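Local coordinates for protein DNA-binding response regulator, merR family (Colwellia psychrerythraea, PDB 3CNB) that probably acts as a DNA-binding response regulator, represented here by its CheY-like signal receiver domain, which is expected to be controlled by phosphorylation of an aspartate, at residues Q26-E29 with N30-P33; K122-K125 with Q126-Q130. All blocks are in the same frame, centred on the assembly; numbering follows the deposited sequence.

Contact 1. Residues Q26-E29 with N30-P33; sequences QFLE and NLFP
Gln26 and Asn30 are joined twice, once through the backbone and once through their side-chain amides. Asn30 N donates to Gln26 O at 2.9 Å with an N-H...O angle of 164°, the regular i to i+4 bond of a helix. One layer further out, Gln26 NE2 gives a hydrogen to Asn30 OD1 at 3.0 Å. OD1 lies in the amide plane of Gln26, but NE2 stands above the carbonyl plane of Asn30, 36° out of it and so off the lone pairs; the two amides are turned against each other. In Gln26, CG lies anti to the backbone N, beside the carbonyl carbon, and the bend at chi2 then turns the amide forward to Asn30, in the next turn. Two more backbone bonds follow, Leu31 N to Phe27 O and Phe32 N to Leu28 O.

All of this lies at the C-terminal end of helix 18-31, the crossover helix of the beta-alpha-beta unit that links parallel strands 10-14 and 36-40 in the receiver fold. Phe32 is the first residue to leave helical backbone angles, and Pro33, which has no N-H to give, approaches Glu29 O through a CA-H...O contact of 3.4 Å from its CA.

The apolar contacts are looser. Phe27 and Leu31 run side by side, CE2 of the ring 4.2 Å from Leu31 CD1, while Leu28 CD2 lies 4.4 Å from that same methyl of Leu31. Beyond the turn, Phe27 packs edge-to-face on Phe117 and Phe32 does likewise on Phe9.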
loop_
_atom_site.group_PDB
_atom_site.type_symbol
_atom_site.label_atom_id
_atom_site.label_comp_id
_atom_site.label_asym_id
_atom_site.label_seq_id
_atom_site.Cartn_x
_atom_site.Cartn_y
_atom_site.Cartn_z
ATOM N N GLN A 26 10.036 -8.320 -3.480
ATOM C CA GLN A 26 10.542 -9.695 -3.455
ATOM C C GLN A 26 9.798 -10.549 -2.440
ATOM O O GLN A 26 9.430 -11.682 -2.727
ATOM C CB GLN A 26 12.028 -9.697 -3.113
ATOM C CG GLN A 26 12.704 -11.045 -3.286
ATOM C CD GLN A 26 12.584 -11.576 -4.676
ATOM O OE1 GLN A 26 13.089 -10.986 -5.623
ATOM N NE2 GLN A 26 11.913 -12.709 -4.815
ATOM N N PHE A 27 9.618 -10.000 -1.247
ATOM C CA PHE A 27 8.778 -10.617 -0.221
ATOM C C PHE A 27 7.364 -10.961 -0.716
ATOM O O PHE A 27 6.847 -12.067 -0.470
ATOM C CB PHE A 27 8.681 -9.703 1.001
ATOM C CG PHE A 27 7.872 -10.292 2.128
ATOM C CD1 PHE A 27 8.434 -11.260 2.971
ATOM C CD2 PHE A 27 6.553 -9.903 2.330
ATOM C CE1 PHE A 27 7.695 -11.815 4.003
ATOM C CE2 PHE A 27 5.809 -10.445 3.369
ATOM C CZ PHE A 27 6.392 -11.404 4.210
ATOM N N LEU A 28 6.727 -10.017 -1.398
ATOM C CA LEU A 28 5.376 -10.248 -1.859
ATOM C C LEU A 28 5.310 -11.195 -3.059
ATOM O O LEU A 28 4.318 -11.906 -3.219
ATOM C CB LEU A 28 4.669 -8.927 -2.144
ATOM C CG LEU A 28 4.378 -7.995 -0.980
ATOM C CD1 LEU A 28 3.815 -6.661 -1.532
ATOM C CD2 LEU A 28 3.406 -8.656 -0.047
ATOM N N GLU A 29 6.353 -11.224 -3.894
ATOM C CA GLU A 29 6.456 -12.239 -4.971
ATOM C C GLU A 29 6.682 -13.647 -4.434
ATOM O O GLU A 29 6.138 -14.607 -4.982
ATOM C CB GLU A 29 7.558 -11.892 -5.991
ATOM C CG GLU A 29 7.216 -10.638 -6.812
ATOM C CD GLU A 29 8.279 -10.223 -7.809
ATOM O OE1 GLU A 29 9.472 -10.558 -7.618
ATOM O OE2 GLU A 29 7.907 -9.539 -8.786
ATOM N N ASN A 30 7.505 -13.765 -3.387
ATOM C CA ASN A 30 7.678 -15.026 -2.648
ATOM C C ASN A 30 6.332 -15.526 -2.127
ATOM O O ASN A 30 5.998 -16.682 -2.296
ATOM C CB ASN A 30 8.644 -14.855 -1.463
ATOM C CG ASN A 30 10.076 -14.582 -1.895
ATOM O OD1 ASN A 30 10.404 -14.670 -3.073
ATOM N ND2 ASN A 30 10.935 -14.214 -0.934
ATOM N N LEU A 31 5.573 -14.626 -1.502
ATOM C CA LEU A 31 4.272 -14.929 -0.898
ATOM C C LEU A 31 3.206 -15.262 -1.938
ATOM O O LEU A 31 2.386 -16.148 -1.726
ATOM C CB LEU A 31 3.793 -13.715 -0.091
ATOM C CG LEU A 31 3.335 -13.855 1.358
ATOM C CD1 LEU A 31 2.626 -12.576 1.754
ATOM C CD2 LEU A 31 2.434 -15.070 1.581
ATOM N N PHE A 32 3.200 -14.537 -3.051
ATOM C CA PHE A 32 2.184 -14.744 -4.079
ATOM C C PHE A 32 2.869 -14.910 -5.429
ATOM O O PHE A 32 2.985 -13.926 -6.159
ATOM C CB PHE A 32 1.222 -13.541 -4.161
ATOM C CG PHE A 32 0.534 -13.191 -2.864
ATOM C CD1 PHE A 32 0.882 -12.032 -2.170
ATOM C CD2 PHE A 32 -0.499 -13.980 -2.367
ATOM C CE1 PHE A 32 0.250 -11.686 -0.974
ATOM C CE2 PHE A 32 -1.148 -13.642 -1.162
ATOM C CZ PHE A 32 -0.773 -12.492 -0.467
ATOM N N PRO A 33 3.302 -16.149 -5.781
ATOM C CA PRO A 33 4.071 -16.423 -7.008
ATOM C C PRO A 33 3.323 -16.115 -8.315
ATOM O O PRO A 33 3.955 -16.000 -9.365
ATOM C CB PRO A 33 4.354 -17.932 -6.921
ATOM C CG PRO A 33 4.170 -18.285 -5.504
ATOM C CD PRO A 33 3.068 -17.388 -5.024
#

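Contact 2. Residues K122-K125 with Q126-Q130; sequences KTIK and QLVEQ
Lys125 O is approached by two groups: Glu129 N bonds to it at 3.1 Å, N-H...O angle 159°, and a water adds a weak, long bond. The same water donates a second, firmer bond to Glu129 OE1 at 2.8 Å, so it bridges the carboxylate and the carbonyl one helical turn back. A bend at chi2 (59°) turns the Glu129 carboxylate toward this water; its OE2 has a weak, long ion pair with Lys132.

The remaining i to i+4 backbone bonds continue helix 117-129, the last helix of the receiver domain. Leu127 N to Thr123 O, at 2.9 Å, is nearly linear at 174°, and Val128 N meets Ile124 O at 3.0 Å.

Thr123 and Leu127 lie side by side, Thr123 CG2 against Leu127 CD1 at 3.8 Å. CG2 sits anti to its own backbone N, which leaves OG1 beside that nitrogen, where it hydrogen-bonds Leu119 O in the preceding turn. Ile124 CG1 and Val128 CG2 are more loosely packed, 4.3 Å apart. The chemistry thus divides the helix: Leu127 turns its apolar side chain to Ile86 and Ile88 of the central sheet and Ile124 to helix 18-31, while the water-bridged carboxylate of Glu129 lies on an exposed flank.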
loop_
_atom_site.group_PDB
_atom_site.type_symbol
_atom_site.label_atom_id
_atom_site.label_comp_id
_atom_site.label_asym_id
_atom_site.label_seq_id
_atom_site.Cartn_x
_atom_site.Cartn_y
_atom_site.Cartn_z
ATOM N N LYS A 122 0.724 -12.474 7.550
ATOM C CA LYS A 122 -0.606 -12.876 8.040
ATOM C C LYS A 122 -1.681 -11.918 7.553
ATOM O O LYS A 122 -2.721 -12.349 7.052
ATOM C CB LYS A 122 -0.613 -12.828 9.567
ATOM C CG LYS A 122 -1.834 -13.445 10.235
ATOM C CD LYS A 122 -1.439 -14.751 10.876
ATOM C CE LYS A 122 -2.481 -15.259 11.832
ATOM N NZ LYS A 122 -1.858 -16.298 12.681
ATOM N N THR A 123 -1.409 -10.620 7.724
ATOM C CA THR A 123 -2.353 -9.535 7.451
ATOM C C THR A 123 -2.773 -9.495 5.999
ATOM O O THR A 123 -3.957 -9.591 5.709
ATOM C CB THR A 123 -1.780 -8.167 7.870
ATOM O OG1 THR A 123 -1.457 -8.203 9.261
ATOM C CG2 THR A 123 -2.785 -7.053 7.641
ATOM N N ILE A 124 -1.810 -9.401 5.084
ATOM C CA ILE A 124 -2.147 -9.306 3.660
ATOM C C ILE A 124 -2.873 -10.542 3.133
ATOM O O ILE A 124 -3.793 -10.407 2.334
ATOM C CB ILE A 124 -0.924 -8.912 2.748
ATOM C CG1 ILE A 124 -1.403 -8.498 1.347
ATOM C CG2 ILE A 124 0.109 -10.048 2.654
ATOM C CD1 ILE A 124 -0.321 -7.813 0.493
ATOM N N LYS A 125 -2.477 -11.732 3.586
ATOM C CA LYS A 125 -3.177 -12.965 3.206
ATOM C C LYS A 125 -4.644 -12.947 3.672
ATOM O O LYS A 125 -5.556 -13.244 2.905
ATOM C CB LYS A 125 -2.449 -14.182 3.777
ATOM C CG LYS A 125 -1.120 -14.486 3.111
ATOM C CD LYS A 125 -0.881 -15.984 3.035
ATOM C CE LYS A 125 -0.380 -16.564 4.341
ATOM N NZ LYS A 125 -0.193 -18.036 4.233
ATOM N N GLN A 126 -4.852 -12.594 4.937
ATOM C CA GLN A 126 -6.196 -12.421 5.473
ATOM C C GLN A 126 -7.020 -11.477 4.603
ATOM O O GLN A 126 -8.088 -11.843 4.111
ATOM C CB GLN A 126 -6.138 -11.897 6.909
ATOM C CG GLN A 126 -7.428 -12.080 7.690
ATOM C CD GLN A 126 -8.160 -10.771 7.922
ATOM O OE1 GLN A 126 -7.560 -9.774 8.324
ATOM N NE2 GLN A 126 -9.464 -10.770 7.669
ATOM N N LEU A 127 -6.517 -10.262 4.417
ATOM C CA LEU A 127 -7.247 -9.225 3.666
ATOM C C LEU A 127 -7.606 -9.632 2.242
ATOM O O LEU A 127 -8.683 -9.286 1.761
ATOM C CB LEU A 127 -6.493 -7.884 3.674
ATOM C CG LEU A 127 -6.417 -7.190 5.035
ATOM C CD1 LEU A 127 -5.349 -6.103 5.038
ATOM C CD2 LEU A 127 -7.778 -6.623 5.482
ATOM N N VAL A 128 -6.716 -10.372 1.585
ATOM C CA VAL A 128 -6.944 -10.836 0.226
ATOM C C VAL A 128 -8.106 -11.825 0.219
ATOM O O VAL A 128 -8.998 -11.738 -0.634
ATOM C CB VAL A 128 -5.659 -11.450 -0.368
ATOM C CG1 VAL A 128 -5.951 -12.352 -1.567
ATOM C CG2 VAL A 128 -4.706 -10.340 -0.773
ATOM N N GLU A 129 -8.110 -12.722 1.207
ATOM C CA GLU A 129 -9.148 -13.745 1.356
ATOM C C GLU A 129 -10.512 -13.179 1.766
ATOM O O GLU A 129 -11.531 -13.556 1.194
ATOM C CB GLU A 129 -8.693 -14.812 2.353
ATOM C CG GLU A 129 -8.886 -16.236 1.850
ATOM C CD GLU A 129 -8.135 -16.510 0.557
ATOM O OE1 GLU A 129 -6.927 -16.197 0.478
ATOM O OE2 GLU A 129 -8.754 -17.041 -0.387
ATOM N N GLN A 130 -10.523 -12.261 2.735
ATOM C CA GLN A 130 -11.764 -11.655 3.248
ATOM C C GLN A 130 -12.464 -10.748 2.233
ATOM O O GLN A 130 -13.581 -10.282 2.462
ATOM C CB GLN A 130 -11.511 -10.912 4.572
ATOM C CG GLN A 130 -10.945 -9.507 4.435
ATOM C CD GLN A 130 -11.989 -8.394 4.565
ATOM O OE1 GLN A 130 -11.665 -7.217 4.399
ATOM N NE2 GLN A 130 -13.235 -8.760 4.860
HETATM O O HOH W 1 -4.387 -15.056 0.203
#

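Both are local, largely i to i+4 contacts on two neighbouring helices, with centres 14 Å apart. Contact 1 is a surface contact that runs past the end of helix 18-31 into Phe32 and Pro33; contact 2 is partly buried and lies almost wholly on helix 117-129. The helices meet through apolar side chains: Leu31 CD1 comes within 3.7 Å of Ile124 CG2, and Leu28 CD2 within 3.9 Å of Ile124 CD1. Ile124, buried, therefore joins both contacts, with Phe32 also touching it. Their polar supplements differ: contact 1 adds a direct amide-amide bond, whereas contact 2 links carboxylate to backbone through water. In each, these polar additions involve exposed residues.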